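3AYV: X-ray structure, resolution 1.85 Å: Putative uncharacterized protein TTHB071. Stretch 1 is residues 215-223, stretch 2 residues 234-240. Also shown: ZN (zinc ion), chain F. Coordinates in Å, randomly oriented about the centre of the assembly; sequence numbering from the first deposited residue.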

# COMPACT_ATOMS: atom_id res chain seq x y z
N TYR A 215 -12.75 -5.61 9.87
CA TYR A 215 -11.41 -5.81 9.26
C TYR A 215 -10.27 -5.76 10.25
O TYR A 215 -9.10 -5.84 9.89
CB TYR A 215 -11.21 -4.81 8.09
CG TYR A 215 -12.29 -4.99 7.06
CD1 TYR A 215 -12.15 -5.95 6.05
CD2 TYR A 215 -13.48 -4.26 7.12
CE1 TYR A 215 -13.15 -6.15 5.13
CE2 TYR A 215 -14.48 -4.48 6.20
CZ TYR A 215 -14.30 -5.42 5.20
OH TYR A 215 -15.30 -5.64 4.28
N LEU A 216 -10.59 -5.66 11.54
CA LEU A 216 -9.56 -5.52 12.57
C LEU A 216 -8.63 -6.71 12.76
O LEU A 216 -7.60 -6.61 13.44
CB LEU A 216 -10.21 -5.12 13.92
CG LEU A 216 -10.89 -3.75 13.89
CD1 LEU A 216 -11.50 -3.42 15.24
CD2 LEU A 216 -9.92 -2.63 13.49
N ASP A 217 -8.97 -7.84 12.13
CA ASP A 217 -8.12 -9.03 12.17
C ASP A 217 -7.14 -9.10 10.98
O ASP A 217 -6.33 -10.04 10.89
CB ASP A 217 -8.98 -10.31 12.26
CG ASP A 217 -10.01 -10.43 11.12
OD1 ASP A 217 -10.45 -9.40 10.53
OD2 ASP A 217 -10.39 -11.57 10.80
N ARG A 218 -7.22 -8.09 10.10
CA ARG A 218 -6.33 -7.94 8.95
C ARG A 218 -5.15 -7.03 9.28
O ARG A 218 -5.18 -6.28 10.26
CB ARG A 218 -7.09 -7.32 7.77
CG ARG A 218 -7.71 -8.30 6.77
CD ARG A 218 -8.95 -8.97 7.29
NE ARG A 218 -9.90 -9.29 6.22
CZ ARG A 218 -11.19 -9.53 6.41
NH1 ARG A 218 -11.69 -9.50 7.65
NH2 ARG A 218 -11.97 -9.81 5.38
N THR A 219 -4.11 -7.10 8.46
CA THR A 219 -2.97 -6.21 8.64
C THR A 219 -3.43 -4.79 8.34
O THR A 219 -4.09 -4.56 7.31
CB THR A 219 -1.78 -6.61 7.78
OG1 THR A 219 -1.39 -7.96 8.12
CG2 THR A 219 -0.59 -5.68 8.04
N MET A 220 -3.12 -3.87 9.25
CA MET A 220 -3.48 -2.47 9.13
C MET A 220 -2.23 -1.61 9.21
O MET A 220 -1.40 -1.79 10.12
CB MET A 220 -4.49 -2.10 10.20
CG MET A 220 -5.87 -2.68 9.94
SD MET A 220 -6.89 -2.50 11.40
CE MET A 220 -6.01 -3.60 12.53
N VAL A 221 -2.09 -0.70 8.25
CA VAL A 221 -0.92 0.15 8.17
C VAL A 221 -1.39 1.58 8.43
O VAL A 221 -2.29 2.07 7.75
CB VAL A 221 -0.25 0.12 6.76
CG1 VAL A 221 0.95 1.10 6.74
CG2 VAL A 221 0.23 -1.28 6.43
N LEU A 222 -0.81 2.22 9.42
CA LEU A 222 -1.13 3.61 9.70
C LEU A 222 -0.28 4.48 8.77
O LEU A 222 0.92 4.63 8.96
CB LEU A 222 -0.87 3.96 11.17
CG LEU A 222 -1.69 3.10 12.15
CD1 LEU A 222 -1.31 3.47 13.58
CD2 LEU A 222 -3.19 3.31 11.91
N GLU A 223 -0.93 5.01 7.75
CA GLU A 223 -0.30 5.87 6.78
C GLU A 223 -0.57 7.31 7.21
O GLU A 223 -1.38 8.02 6.61
CB GLU A 223 -0.90 5.58 5.42
CG GLU A 223 -0.31 4.28 4.91
CD GLU A 223 -0.09 4.32 3.48
OE1 GLU A 223 1.04 3.97 3.01
OE2 GLU A 223 -1.08 4.72 2.83
N PHE A 234 -7.72 4.98 18.59
CA PHE A 234 -8.97 4.81 17.83
C PHE A 234 -9.22 3.31 17.57
O PHE A 234 -10.33 2.80 17.80
CB PHE A 234 -8.91 5.61 16.50
CG PHE A 234 -10.22 5.65 15.73
CD1 PHE A 234 -10.64 4.56 14.96
CD2 PHE A 234 -11.03 6.79 15.77
CE1 PHE A 234 -11.85 4.61 14.25
CE2 PHE A 234 -12.24 6.85 15.06
CZ PHE A 234 -12.65 5.76 14.30
N LEU A 235 -8.18 2.60 17.12
CA LEU A 235 -8.34 1.18 16.75
C LEU A 235 -8.69 0.32 17.98
O LEU A 235 -9.54 -0.60 17.91
CB LEU A 235 -7.07 0.64 16.08
CG LEU A 235 -6.79 1.18 14.67
CD1 LEU A 235 -5.47 0.64 14.12
CD2 LEU A 235 -7.94 0.78 13.76
N GLN A 236 -8.02 0.63 19.09
CA GLN A 236 -8.24 -0.07 20.34
C GLN A 236 -9.65 0.10 20.90
O GLN A 236 -10.23 -0.88 21.40
CB GLN A 236 -7.17 0.34 21.35
CG GLN A 236 -5.85 -0.39 21.14
CD GLN A 236 -4.72 0.23 21.92
OE1 GLN A 236 -3.63 -0.34 22.01
NE2 GLN A 236 -4.96 1.41 22.48
N ALA A 237 -10.20 1.32 20.84
CA ALA A 237 -11.58 1.59 21.24
C ALA A 237 -12.55 0.88 20.31
O ALA A 237 -13.59 0.38 20.73
CB ALA A 237 -11.87 3.08 21.24
N LEU A 238 -12.22 0.86 19.03
CA LEU A 238 -13.06 0.19 18.05
C LEU A 238 -13.09 -1.30 18.34
O LEU A 238 -14.14 -1.93 18.21
CB LEU A 238 -12.55 0.47 16.63
CG LEU A 238 -13.50 0.13 15.49
CD1 LEU A 238 -14.84 0.88 15.60
CD2 LEU A 238 -12.82 0.42 14.15
N ALA A 239 -11.94 -1.84 18.73
CA ALA A 239 -11.77 -3.28 18.97
C ALA A 239 -12.44 -3.76 20.26
O ALA A 239 -12.71 -4.95 20.41
CB ALA A 239 -10.28 -3.65 18.98
N GLY A 240 -12.69 -2.83 21.19
CA GLY A 240 -13.19 -3.17 22.53
C GLY A 240 -14.70 -3.23 22.63
O GLY A 240 -15.24 -3.75 23.62
ZN ZN F . -2.22 4.07 0.77
O HOH W 1 0.28 4.26 0.44
O HOH W 2 -1.43 6.35 0.96

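The two stretches meet in a small, purely apolar contact, in which a turn and the strand after it pack against one side of a helix. No hydrogen bond or salt bridge crosses between them, and about 240 Å² of surface is buried, both sides summed.

Residues 215-218 form a type I beta turn, closed by the backbone bond from Arg218 N to Tyr215 O at 2.9 Å. The chain then runs as a strand from Thr219 to Leu222. Stretch 2 is helical, with bonds from Leu238 N to Phe234 O (3.0 Å) and from Ala239 N to Leu235 O (2.8 Å).

Leu216, in the turn, gives the largest share. Its CD1 lies 3.7 Å from Ala239 CA and 4.1 Å from Leu238 CG, while its CD2 lies 4.0 Å from Leu235 CD2. CD1 faces Ala239 and CD2 faces Leu235, while both methyls lie near Leu238. Ala239 CB, set sideways to the contact, is 3.9 Å from Leu216 CD1.

Leu235 is the main partner on the helix. Besides Leu216, it meets two strand residues. Its CD2 is 4.2 Å from Met220 SD, and its CD1 is 4.1 Å from Leu222 CD2. Strand side chains alternate, so Met220 and Leu222 point toward the helix while Thr219 and Val221 stay out of its reach. All these pairs sit at van der Waals distance, and the contact shields part of their apolar surface from water, although Ala239 stays exposed at the edge.

The polar chemistry lies away from this contact. Arg218 NH1 donates to Asp217 OD1 at 3.1 Å, a salt bridge within the turn. Beyond the strand, Glu223 OE2 binds the zinc ion ZN at 2.4 Å. The metal is also held by two waters and by atoms elsewhere in the structure.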